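Local coordinates for protein D,D-dipeptidase/D,D-carboxypeptidase (Enterococcus faecalis, PDB 4F78) that probably acts as a zinc-dependent D,D-dipeptidase and D,D-carboxypeptidase that hydrolyses peptides ending in D-amino acids, at residues A[46-51]-A[110-115]; A[66-71]-A[114-119]; A[148-153]-A[167-172]; A[157-162]-A[186-191]. All coordinates share one frame; numbering follows the deposited sequence.

Contact 1: residues A[46-51]-A[110-115]. With ZN (zinc ion), chain B.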
# COMPACT_ATOMS: atom_id res chain seq x y z
N LEU A 46 6.71 -9.61 -9.41
CA LEU A 46 7.72 -9.06 -8.51
C LEU A 46 7.01 -8.18 -7.52
O LEU A 46 5.93 -7.65 -7.81
CB LEU A 46 8.76 -8.23 -9.28
CG LEU A 46 9.53 -8.88 -10.46
CD1 LEU A 46 10.51 -7.85 -11.03
CD2 LEU A 46 10.27 -10.17 -10.09
N MSE A 47 7.60 -8.01 -6.34
CA MSE A 47 7.15 -6.97 -5.42
C MSE A 47 8.31 -6.59 -4.54
O MSE A 47 9.33 -7.29 -4.52
CB MSE A 47 5.94 -7.39 -4.61
CG MSE A 47 6.04 -8.70 -3.88
SE MSE A 47 4.23 -9.51 -3.74
CE MSE A 47 3.23 -7.94 -3.23
N LYS A 48 8.18 -5.47 -3.84
CA LYS A 48 9.22 -5.08 -2.87
C LYS A 48 9.47 -6.27 -1.91
O LYS A 48 8.52 -6.96 -1.48
CB LYS A 48 8.83 -3.82 -2.08
CG LYS A 48 9.09 -2.52 -2.88
CD LYS A 48 8.82 -1.29 -2.02
CE LYS A 48 9.94 -1.02 -1.04
NZ LYS A 48 11.22 -0.74 -1.76
N ARG A 49 10.75 -6.50 -1.60
CA ARG A 49 11.18 -7.63 -0.77
C ARG A 49 10.41 -7.78 0.56
O ARG A 49 9.88 -8.87 0.82
CB ARG A 49 12.67 -7.57 -0.47
CG ARG A 49 13.17 -8.74 0.40
CD ARG A 49 14.65 -8.62 0.73
NE ARG A 49 15.51 -9.09 -0.37
CZ ARG A 49 16.11 -8.29 -1.26
NH1 ARG A 49 15.96 -6.96 -1.19
NH2 ARG A 49 16.86 -8.82 -2.23
N ASP A 50 10.32 -6.73 1.38
CA ASP A 50 9.59 -6.89 2.66
C ASP A 50 8.11 -7.19 2.44
O ASP A 50 7.50 -7.93 3.21
CB ASP A 50 9.74 -5.68 3.63
CG ASP A 50 11.18 -5.36 3.94
OD1 ASP A 50 12.07 -6.24 3.81
OD2 ASP A 50 11.43 -4.20 4.33
N VAL A 51 7.53 -6.65 1.38
CA VAL A 51 6.15 -6.92 1.07
C VAL A 51 5.92 -8.40 0.61
O VAL A 51 4.95 -9.03 1.02
CB VAL A 51 5.64 -5.99 -0.05
CG1 VAL A 51 4.20 -6.27 -0.34
CG2 VAL A 51 5.84 -4.49 0.33
N THR A 110 4.51 0.96 -7.71
CA THR A 110 5.33 1.16 -6.49
C THR A 110 5.97 -0.16 -5.96
O THR A 110 6.83 -0.13 -5.04
CB THR A 110 4.50 1.71 -5.31
OG1 THR A 110 3.52 0.71 -4.96
CG2 THR A 110 3.78 3.03 -5.68
N GLY A 111 5.53 -1.33 -6.44
CA GLY A 111 5.94 -2.56 -5.77
C GLY A 111 5.23 -2.84 -4.44
O GLY A 111 5.56 -3.83 -3.76
N LEU A 112 4.22 -2.03 -4.06
CA LEU A 112 3.47 -2.26 -2.80
C LEU A 112 2.08 -2.81 -3.01
O LEU A 112 1.36 -3.07 -2.02
CB LEU A 112 3.29 -0.94 -2.02
CG LEU A 112 4.57 -0.14 -1.73
CD1 LEU A 112 4.22 1.23 -1.11
CD2 LEU A 112 5.50 -0.90 -0.75
N ALA A 113 1.66 -3.00 -4.27
CA ALA A 113 0.29 -3.41 -4.53
C ALA A 113 0.27 -4.76 -5.23
O ALA A 113 1.16 -5.06 -6.03
CB ALA A 113 -0.43 -2.39 -5.42
N ILE A 114 -0.76 -5.56 -4.94
CA ILE A 114 -0.87 -6.91 -5.51
C ILE A 114 -2.33 -7.19 -5.85
O ILE A 114 -3.23 -6.81 -5.08
CB ILE A 114 -0.27 -8.00 -4.55
CG1 ILE A 114 -0.33 -9.39 -5.22
CG2 ILE A 114 -1.06 -8.10 -3.25
CD1 ILE A 114 0.91 -9.81 -5.84
N ASP A 115 -2.55 -7.80 -7.01
CA ASP A 115 -3.88 -8.30 -7.40
C ASP A 115 -3.91 -9.81 -7.14
O ASP A 115 -3.04 -10.53 -7.63
CB ASP A 115 -4.12 -8.04 -8.90
CG ASP A 115 -4.41 -6.56 -9.18
OD1 ASP A 115 -4.71 -5.84 -8.17
OD2 ASP A 115 -4.29 -6.11 -10.34
ZN ZN B . -4.62 -3.88 -9.12
O HOH W 1 -6.71 -3.72 -9.80

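Contact 2: residues A[66-71]-A[114-119]. With ZN (zinc ion), chain B.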
# COMPACT_ATOMS: atom_id res chain seq x y z
N ASN A 66 -2.17 -23.64 -2.24
CA ASN A 66 -2.13 -23.13 -3.61
C ASN A 66 -3.40 -22.51 -4.12
O ASN A 66 -3.54 -22.28 -5.31
CB ASN A 66 -1.77 -24.25 -4.55
CG ASN A 66 -0.39 -24.75 -4.30
OD1 ASN A 66 0.58 -24.04 -4.60
ND2 ASN A 66 -0.26 -25.95 -3.74
N SER A 67 -4.33 -22.22 -3.22
CA SER A 67 -5.67 -21.82 -3.65
C SER A 67 -5.75 -20.33 -4.01
O SER A 67 -6.64 -19.93 -4.76
CB SER A 67 -6.70 -22.24 -2.58
OG SER A 67 -6.46 -21.52 -1.38
N ILE A 68 -4.80 -19.52 -3.54
CA ILE A 68 -4.71 -18.11 -3.96
C ILE A 68 -3.47 -17.90 -4.80
O ILE A 68 -2.38 -18.38 -4.46
CB ILE A 68 -4.64 -17.15 -2.74
CG1 ILE A 68 -5.90 -17.32 -1.88
CG2 ILE A 68 -4.52 -15.69 -3.20
CD1 ILE A 68 -5.85 -16.60 -0.52
N VAL A 69 -3.61 -17.21 -5.93
CA VAL A 69 -2.45 -16.95 -6.76
C VAL A 69 -2.28 -15.42 -6.93
O VAL A 69 -3.27 -14.66 -6.91
CB VAL A 69 -2.55 -17.67 -8.10
CG1 VAL A 69 -2.74 -19.19 -7.89
CG2 VAL A 69 -3.68 -17.10 -8.92
N PRO A 70 -1.03 -14.97 -7.05
CA PRO A 70 -0.78 -13.54 -7.31
C PRO A 70 -1.00 -13.33 -8.81
O PRO A 70 -0.51 -14.13 -9.59
CB PRO A 70 0.70 -13.36 -6.95
CG PRO A 70 1.33 -14.71 -7.16
CD PRO A 70 0.22 -15.76 -6.93
N VAL A 71 -1.79 -12.34 -9.21
CA VAL A 71 -2.13 -12.19 -10.63
C VAL A 71 -1.30 -11.06 -11.22
O VAL A 71 -0.80 -11.17 -12.34
CB VAL A 71 -3.65 -11.93 -10.82
CG1 VAL A 71 -3.97 -11.50 -12.27
CG2 VAL A 71 -4.44 -13.22 -10.51
N ILE A 114 -0.76 -5.56 -4.94
CA ILE A 114 -0.87 -6.91 -5.51
C ILE A 114 -2.33 -7.19 -5.85
O ILE A 114 -3.23 -6.81 -5.08
CB ILE A 114 -0.27 -8.00 -4.55
CG1 ILE A 114 -0.33 -9.39 -5.22
CG2 ILE A 114 -1.06 -8.10 -3.25
CD1 ILE A 114 0.91 -9.81 -5.84
N ASP A 115 -2.55 -7.80 -7.01
CA ASP A 115 -3.88 -8.30 -7.40
C ASP A 115 -3.91 -9.81 -7.14
O ASP A 115 -3.04 -10.53 -7.63
CB ASP A 115 -4.12 -8.04 -8.90
CG ASP A 115 -4.41 -6.56 -9.18
OD1 ASP A 115 -4.71 -5.84 -8.17
OD2 ASP A 115 -4.29 -6.11 -10.34
N LEU A 116 -4.88 -10.28 -6.34
CA LEU A 116 -4.92 -11.73 -6.00
C LEU A 116 -6.17 -12.38 -6.58
O LEU A 116 -7.19 -11.71 -6.78
CB LEU A 116 -4.96 -11.92 -4.47
CG LEU A 116 -3.71 -11.31 -3.78
CD1 LEU A 116 -3.93 -11.27 -2.24
CD2 LEU A 116 -2.49 -12.17 -4.12
N GLY A 117 -6.11 -13.69 -6.85
CA GLY A 117 -7.23 -14.40 -7.47
C GLY A 117 -7.30 -15.82 -6.99
O GLY A 117 -6.26 -16.42 -6.62
N LEU A 118 -8.50 -16.39 -6.99
CA LEU A 118 -8.61 -17.84 -6.78
C LEU A 118 -7.82 -18.60 -7.82
O LEU A 118 -7.79 -18.22 -9.01
CB LEU A 118 -10.07 -18.28 -6.87
CG LEU A 118 -10.87 -18.18 -5.58
CD1 LEU A 118 -12.35 -18.51 -5.88
CD2 LEU A 118 -10.31 -19.18 -4.56
N ASN A 119 -7.18 -19.69 -7.42
CA ASN A 119 -6.39 -20.48 -8.38
C ASN A 119 -7.19 -21.28 -9.41
O ASN A 119 -7.47 -22.46 -9.20
CB ASN A 119 -5.46 -21.44 -7.64
CG ASN A 119 -4.35 -22.02 -8.55
OD1 ASN A 119 -4.34 -21.82 -9.77
ND2 ASN A 119 -3.40 -22.72 -7.94
ZN ZN B . -4.62 -3.88 -9.12
O HOH W 1 -6.71 -3.72 -9.80

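Contact 3: residues A[148-153]-A[167-172]. With ZN (zinc ion), chain B.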
# COMPACT_ATOMS: atom_id res chain seq x y z
N PHE A 148 -1.36 -5.02 5.22
CA PHE A 148 -2.11 -4.90 3.95
C PHE A 148 -3.55 -4.38 4.14
O PHE A 148 -4.17 -4.62 5.18
CB PHE A 148 -2.19 -6.25 3.23
CG PHE A 148 -1.01 -6.56 2.31
CD1 PHE A 148 -0.96 -6.06 1.00
CD2 PHE A 148 0.02 -7.42 2.72
CE1 PHE A 148 0.12 -6.40 0.14
CE2 PHE A 148 1.09 -7.77 1.84
CZ PHE A 148 1.13 -7.25 0.57
N THR A 149 -4.10 -3.69 3.13
CA THR A 149 -5.48 -3.19 3.22
C THR A 149 -6.12 -3.43 1.89
O THR A 149 -5.42 -3.36 0.87
CB THR A 149 -5.51 -1.65 3.55
OG1 THR A 149 -6.85 -1.23 3.79
CG2 THR A 149 -4.88 -0.75 2.42
N GLN A 150 -7.42 -3.70 1.82
CA GLN A 150 -8.07 -3.77 0.50
C GLN A 150 -8.27 -2.32 0.02
O GLN A 150 -8.93 -1.52 0.69
CB GLN A 150 -9.41 -4.49 0.57
CG GLN A 150 -10.04 -4.68 -0.80
CD GLN A 150 -11.40 -5.35 -0.70
OE1 GLN A 150 -11.64 -6.15 0.22
NE2 GLN A 150 -12.32 -4.97 -1.58
N ARG A 151 -7.69 -1.98 -1.12
CA ARG A 151 -7.50 -0.58 -1.49
C ARG A 151 -8.75 0.17 -1.92
O ARG A 151 -8.96 1.37 -1.55
CB ARG A 151 -6.44 -0.53 -2.59
CG ARG A 151 -6.09 0.88 -3.00
CD ARG A 151 -5.46 1.64 -1.84
NE ARG A 151 -5.00 2.96 -2.30
CZ ARG A 151 -5.78 4.04 -2.39
NH1 ARG A 151 -7.05 3.98 -1.99
NH2 ARG A 151 -5.26 5.21 -2.81
N TYR A 152 -9.61 -0.53 -2.66
CA TYR A 152 -10.73 0.11 -3.34
C TYR A 152 -12.05 -0.50 -2.93
O TYR A 152 -12.49 -1.51 -3.54
CB TYR A 152 -10.57 -0.04 -4.87
CG TYR A 152 -9.27 0.57 -5.40
CD1 TYR A 152 -8.98 1.93 -5.23
CD2 TYR A 152 -8.33 -0.23 -6.07
CE1 TYR A 152 -7.77 2.49 -5.70
CE2 TYR A 152 -7.12 0.32 -6.54
CZ TYR A 152 -6.86 1.67 -6.38
OH TYR A 152 -5.67 2.17 -6.87
N ALA A 153 -12.69 0.09 -1.92
CA ALA A 153 -13.97 -0.41 -1.48
C ALA A 153 -15.10 0.26 -2.25
O ALA A 153 -14.95 1.39 -2.76
CB ALA A 153 -14.15 -0.16 0.03
N TRP A 167 -10.15 -7.54 -5.37
CA TRP A 167 -8.94 -8.37 -5.49
C TRP A 167 -7.63 -7.62 -5.27
O TRP A 167 -6.56 -8.23 -5.25
CB TRP A 167 -8.93 -9.00 -6.89
CG TRP A 167 -8.97 -7.88 -7.95
CD1 TRP A 167 -7.90 -7.09 -8.35
CD2 TRP A 167 -10.12 -7.38 -8.65
NE1 TRP A 167 -8.33 -6.16 -9.28
CE2 TRP A 167 -9.69 -6.32 -9.48
CE3 TRP A 167 -11.48 -7.74 -8.66
CZ2 TRP A 167 -10.57 -5.62 -10.33
CZ3 TRP A 167 -12.36 -7.04 -9.51
CH2 TRP A 167 -11.89 -5.99 -10.33
N HIS A 168 -7.71 -6.29 -5.12
CA HIS A 168 -6.53 -5.43 -5.10
C HIS A 168 -6.19 -4.99 -3.69
O HIS A 168 -6.96 -4.30 -3.02
CB HIS A 168 -6.76 -4.20 -6.02
CG HIS A 168 -5.63 -3.21 -6.05
ND1 HIS A 168 -5.00 -2.86 -7.22
CD2 HIS A 168 -5.08 -2.44 -5.08
CE1 HIS A 168 -4.08 -1.95 -6.98
NE2 HIS A 168 -4.11 -1.67 -5.68
N PHE A 169 -4.99 -5.40 -3.25
CA PHE A 169 -4.52 -5.13 -1.88
C PHE A 169 -3.24 -4.28 -1.88
O PHE A 169 -2.37 -4.41 -2.76
CB PHE A 169 -4.26 -6.43 -1.15
CG PHE A 169 -5.51 -7.10 -0.77
CD1 PHE A 169 -6.18 -7.91 -1.69
CD2 PHE A 169 -6.09 -6.86 0.47
CE1 PHE A 169 -7.41 -8.51 -1.36
CE2 PHE A 169 -7.31 -7.47 0.81
CZ PHE A 169 -7.97 -8.30 -0.12
N ARG A 170 -3.14 -3.39 -0.91
CA ARG A 170 -2.02 -2.46 -0.93
C ARG A 170 -1.30 -2.58 0.40
O ARG A 170 -1.95 -2.60 1.47
CB ARG A 170 -2.58 -1.01 -1.06
CG ARG A 170 -1.61 0.11 -0.55
CD ARG A 170 -0.32 0.28 -1.44
NE ARG A 170 0.58 1.22 -0.76
CZ ARG A 170 0.56 2.54 -0.94
NH1 ARG A 170 -0.25 3.07 -1.86
NH2 ARG A 170 1.38 3.33 -0.23
N TYR A 171 0.02 -2.69 0.37
CA TYR A 171 0.80 -2.72 1.63
C TYR A 171 1.06 -1.30 2.08
O TYR A 171 1.62 -0.50 1.30
CB TYR A 171 2.16 -3.40 1.41
CG TYR A 171 3.03 -3.50 2.68
CD1 TYR A 171 2.84 -4.53 3.60
CD2 TYR A 171 4.06 -2.60 2.90
CE1 TYR A 171 3.62 -4.62 4.75
CE2 TYR A 171 4.87 -2.70 4.05
CZ TYR A 171 4.63 -3.70 4.96
OH TYR A 171 5.41 -3.82 6.08
N VAL A 172 0.71 -0.99 3.34
CA VAL A 172 1.06 0.31 3.92
C VAL A 172 1.92 0.07 5.16
O VAL A 172 2.53 1.00 5.69
CB VAL A 172 -0.20 1.15 4.29
CG1 VAL A 172 -0.93 1.67 3.01
CG2 VAL A 172 -1.16 0.37 5.26
ZN ZN B . -4.62 -3.88 -9.12
O HOH W 2 -9.33 -3.12 -3.69
O HOH W 1 -6.71 -3.72 -9.80

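Contact 4: residues A[157-162]-A[186-191]. With EDO (1,2-ethanediol), chain J.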
# COMPACT_ATOMS: atom_id res chain seq x y z
N GLU A 157 -15.80 4.81 -3.59
CA GLU A 157 -15.50 5.03 -5.00
C GLU A 157 -15.38 6.51 -5.32
O GLU A 157 -14.55 6.89 -6.16
CB GLU A 157 -16.58 4.39 -5.92
CG GLU A 157 -16.51 2.87 -5.85
CD GLU A 157 -17.60 2.17 -6.63
OE1 GLU A 157 -18.50 2.85 -7.18
OE2 GLU A 157 -17.57 0.91 -6.68
N GLU A 158 -16.20 7.34 -4.68
CA GLU A 158 -16.19 8.78 -5.03
C GLU A 158 -14.89 9.44 -4.53
O GLU A 158 -14.45 10.49 -5.05
CB GLU A 158 -17.41 9.49 -4.45
CG GLU A 158 -17.21 10.01 -3.02
CD GLU A 158 -17.36 8.93 -1.93
OE1 GLU A 158 -17.27 7.70 -2.25
OE2 GLU A 158 -17.58 9.33 -0.75
N ILE A 159 -14.26 8.81 -3.55
CA ILE A 159 -13.04 9.34 -2.95
C ILE A 159 -11.77 8.77 -3.64
O ILE A 159 -10.78 9.50 -3.85
CB ILE A 159 -13.04 8.98 -1.43
CG1 ILE A 159 -13.93 9.97 -0.68
CG2 ILE A 159 -11.66 8.98 -0.84
CD1 ILE A 159 -13.81 11.42 -1.21
N THR A 160 -11.78 7.47 -3.95
CA THR A 160 -10.61 6.85 -4.57
C THR A 160 -10.58 7.09 -6.09
O THR A 160 -9.52 6.96 -6.72
CB THR A 160 -10.61 5.31 -4.40
OG1 THR A 160 -11.75 4.79 -5.10
CG2 THR A 160 -10.65 4.89 -2.91
N GLY A 161 -11.73 7.38 -6.70
CA GLY A 161 -11.81 7.53 -8.15
C GLY A 161 -11.75 6.17 -8.88
O GLY A 161 -11.70 6.11 -10.11
N ILE A 162 -11.77 5.06 -8.15
CA ILE A 162 -11.65 3.77 -8.80
C ILE A 162 -12.81 2.92 -8.29
O ILE A 162 -13.15 2.95 -7.06
CB ILE A 162 -10.28 3.13 -8.42
CG1 ILE A 162 -9.09 3.91 -9.03
CG2 ILE A 162 -10.20 1.63 -8.80
CD1 ILE A 162 -8.95 3.84 -10.53
N SER A 186 -10.27 4.47 3.78
CA SER A 186 -9.45 4.32 2.58
C SER A 186 -8.10 4.99 2.82
O SER A 186 -7.94 5.76 3.78
CB SER A 186 -10.15 5.04 1.41
OG SER A 186 -10.25 6.45 1.66
N LEU A 187 -7.12 4.75 1.94
CA LEU A 187 -5.83 5.42 2.08
C LEU A 187 -5.97 6.94 1.98
O LEU A 187 -5.23 7.67 2.66
CB LEU A 187 -4.81 4.89 1.05
CG LEU A 187 -3.34 5.36 1.21
CD1 LEU A 187 -2.79 5.15 2.68
CD2 LEU A 187 -2.43 4.58 0.22
N GLU A 188 -6.84 7.42 1.08
CA GLU A 188 -7.11 8.86 0.95
C GLU A 188 -7.50 9.42 2.31
O GLU A 188 -6.97 10.45 2.75
CB GLU A 188 -8.27 9.12 -0.04
CG GLU A 188 -7.87 9.10 -1.52
CD GLU A 188 -7.61 7.66 -2.04
OE1 GLU A 188 -7.94 6.68 -1.32
OE2 GLU A 188 -7.10 7.50 -3.20
N GLU A 189 -8.43 8.76 2.99
CA GLU A 189 -8.84 9.24 4.32
C GLU A 189 -7.71 9.19 5.36
O GLU A 189 -7.58 10.10 6.17
CB GLU A 189 -10.03 8.40 4.82
CG GLU A 189 -11.38 8.81 4.14
CD GLU A 189 -12.40 7.71 4.26
OE1 GLU A 189 -13.45 7.94 4.90
OE2 GLU A 189 -12.13 6.60 3.72
N TYR A 190 -6.94 8.10 5.40
CA TYR A 190 -5.87 7.98 6.37
C TYR A 190 -4.79 9.05 6.15
O TYR A 190 -4.21 9.56 7.12
CB TYR A 190 -5.23 6.61 6.30
CG TYR A 190 -4.23 6.36 7.40
CD1 TYR A 190 -4.63 6.37 8.75
CD2 TYR A 190 -2.89 6.13 7.11
CE1 TYR A 190 -3.69 6.15 9.79
CE2 TYR A 190 -1.94 5.89 8.14
CZ TYR A 190 -2.36 5.89 9.46
OH TYR A 190 -1.44 5.65 10.46
N THR A 191 -4.49 9.36 4.89
CA THR A 191 -3.49 10.39 4.59
C THR A 191 -3.92 11.78 5.17
O THR A 191 -3.08 12.52 5.76
CB THR A 191 -3.32 10.47 3.06
OG1 THR A 191 -2.99 9.17 2.56
CG2 THR A 191 -2.26 11.49 2.67
C1 EDO J . -8.12 10.15 -7.10
O1 EDO J . -8.05 8.95 -7.93
C2 EDO J . -9.54 10.51 -6.69
O2 EDO J . -10.24 11.00 -7.85
O HOH W 3 -7.37 5.97 -5.37

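Contact 1: residues A[46-51]-A[110-115]
M47 and I114 make the tight, buried end of this contact. M47 is selenomethionine, one of two modelled conformers. Its CG sits between the backbone N and the carbonyl carbon (chi1 52°), and a bend at chi3 brings the tip to I114. There CE lies 3.7 Å from I114 CB, and SE lies 3.9 Å from I114 CD1. A52 and L55 of helix 49-61 also pack on M47. The one hydrogen bond between the segments is next to this cluster. K48 N donates to G111 O over 3.1 Å, and the N-H...O angle is 165°. The donor is tilted slightly from the carbonyl plane. V51 faces the same turn from the first turn of the helix, and its CG2 meets L112 CD2 at 3.8 Å, the two side chains crossing at about a right angle. K48 CD packs on L112 CD2 at 3.6 Å, with the two side chains side by side. K48 is the N-cap residue of helix 49-61, and its bond to G111 joins the strand-to-helix junction to the turn that leads into strand 113-118. That turn is an ST turn: L112 N donates to T110 OG1 over 3.0 Å, and OG1 is also hydrogen-bonded to E107 O. G111 has positive phi and lies against the K48 chain. The looser, partly exposed side begins beyond K48 CD. Bends at chi3 and chi4 lead the amine away from the turn to the carbonyl of K33. Strand 113-118 runs on to D115, which binds the zinc ion through OD1 at 2.2 Å and more loosely through OD2.

Contact 2: residues A[66-71]-A[114-119]
V69 and G117 form the central hydrogen-bonded pair of an antiparallel ladder. V69 N donates to G117 O over 2.9 Å, nearly straight at 174°. G117 N returns a bond to V69 O over 3.0 Å. Two residues on, V71 N donates to D115 O over 2.7 Å. The pairs I68-L118 and P70-L116 are non-hydrogen-bonded. CA-H...O contacts fill in between, such as L116 CA to V69 O. At the far end one backbone bond and one side-chain bond follow. N119 N binds S67 O from above the carbonyl plane, and N119 ND2 donates to N66 O over 2.7 Å in the plane of the N66 carbonyl. N119 CG is anti to the backbone N (chi1 -164°), which lays the amide across V69. V69 CG1 meets N119 CG at 3.3 Å, and the side chains cross at about a right angle. On the P70 and L116 face, P70 CB touches I114 CD1 at 3.7 Å. I68 CG2 packs on L116 CB at 4.0 Å. On the other side V71 CG2 lies over G117, which has no side chain to meet it.

The next shell is the metal site. D115 is bonded through its backbone to V71 and S72, while its carboxylate binds the zinc ion together with H108 and H168. The ladder thus joins strand 68-72 to the strand that carries one ligand. Strand 68-72 is an outermost strand of the four-stranded sheet. Strand 113-118 lies inside it, with strand 168-171 on its other side. Helix 134-142 packs on the I68, L116 and L118 side chains, and F42 covers V69 and P70.

Contact 3: residues A[148-153]-A[167-172]
R151 lies alongside H168, pointing the same way, and its CB meets H168 CD2 at 3.4 Å. CG is anti to the backbone N (chi1 -176°) and sits over the centre of the Y152 ring. A bend at chi2 then brings CD to R170 CB at 4.0 Å. Beyond it the guanidinium reaches carboxylates: NE pairs with E107, and NH1 with E188. E107 also binds R170 and accepts from H168 NE2, so it gathers the two arginines and probably orients the zinc ligand, perhaps also polarising its ring. H168 ND1 binds the zinc ion at 2.2 Å. Y152 presents its edge to the H168 face, the planes 54° apart. The backbones form an antiparallel ladder. T149 and R170 exchange two bonds, and R151 N donates nearly straight to H168 O. Water 2 links H168 O to Y152 N. At the other end Y171 CB lies over one F148 face, and the Y171 ring turns its edge to F148 in a T-shaped pair with planes at 73°. Strand 148-150 is an outermost strand of the sheet, and strand 168-171 lies between it and strand 113-118. Helix 49-61 packs on F148, and helix 187-194 meets R151 and R170.

Contact 4: residues A[157-162]-A[186-191]
I159 opens the contact from the short helix 157-160. Its CG2 is anti to the backbone N, facing helix 187-194, and touches E188 CB at 3.5 Å. The same methyl is 3.8 Å from S186 OG. The I159 and E188 side chains slide past each other in opposite directions. T160 comes next and crosses E188 at about a right angle, with CG2 3.6 Å from E188 OE1. Its carbonyl makes the polar link: water 3 donates to T160 O and to E188 OE2, 2.7 Å each. A 1,2-ethanediol, probably from the crystallisation liquor, also donates to T160 O. A bend at chi2 (74°) turns the E188 carboxylate along the T160 backbone, where R151 pairs with OE1 and N22 binds OE2. G161 then leaves the helix with positive phi. I162 N donates to T160 OG1 over 3.1 Å, an ST turn that closes this helix end. Across the contact, S186 caps helix 187-194. E189 N donates to S186 OG, and E189 OE2 accepts from both S186 N and OG. This mutual bonding of S186 and E189 is a capping box, the classic start of an alpha helix.

In the fold
Contacts 1 and 3 are buried near the middle of the chain. Contact 2 is partly buried and lies farther out, and contact 4 is a partly exposed meeting of helices. Contacts 1 and 2 share I114 and D115 on strand 113-118, which runs beside strand 168-171 of contact 3. The zinc ion joins them: D115 comes from contacts 1 and 2, H168 from contact 3. Contacts 2 and 3 are regular beta ladders at the two sides of one sheet, whereas contact 1 is mostly apolar, with one backbone bond. Contact 4 relies on methyl packing and a bridging water. The R151-E188 salt bridge and L187 packing on R151 and R170 tie it to contact 3.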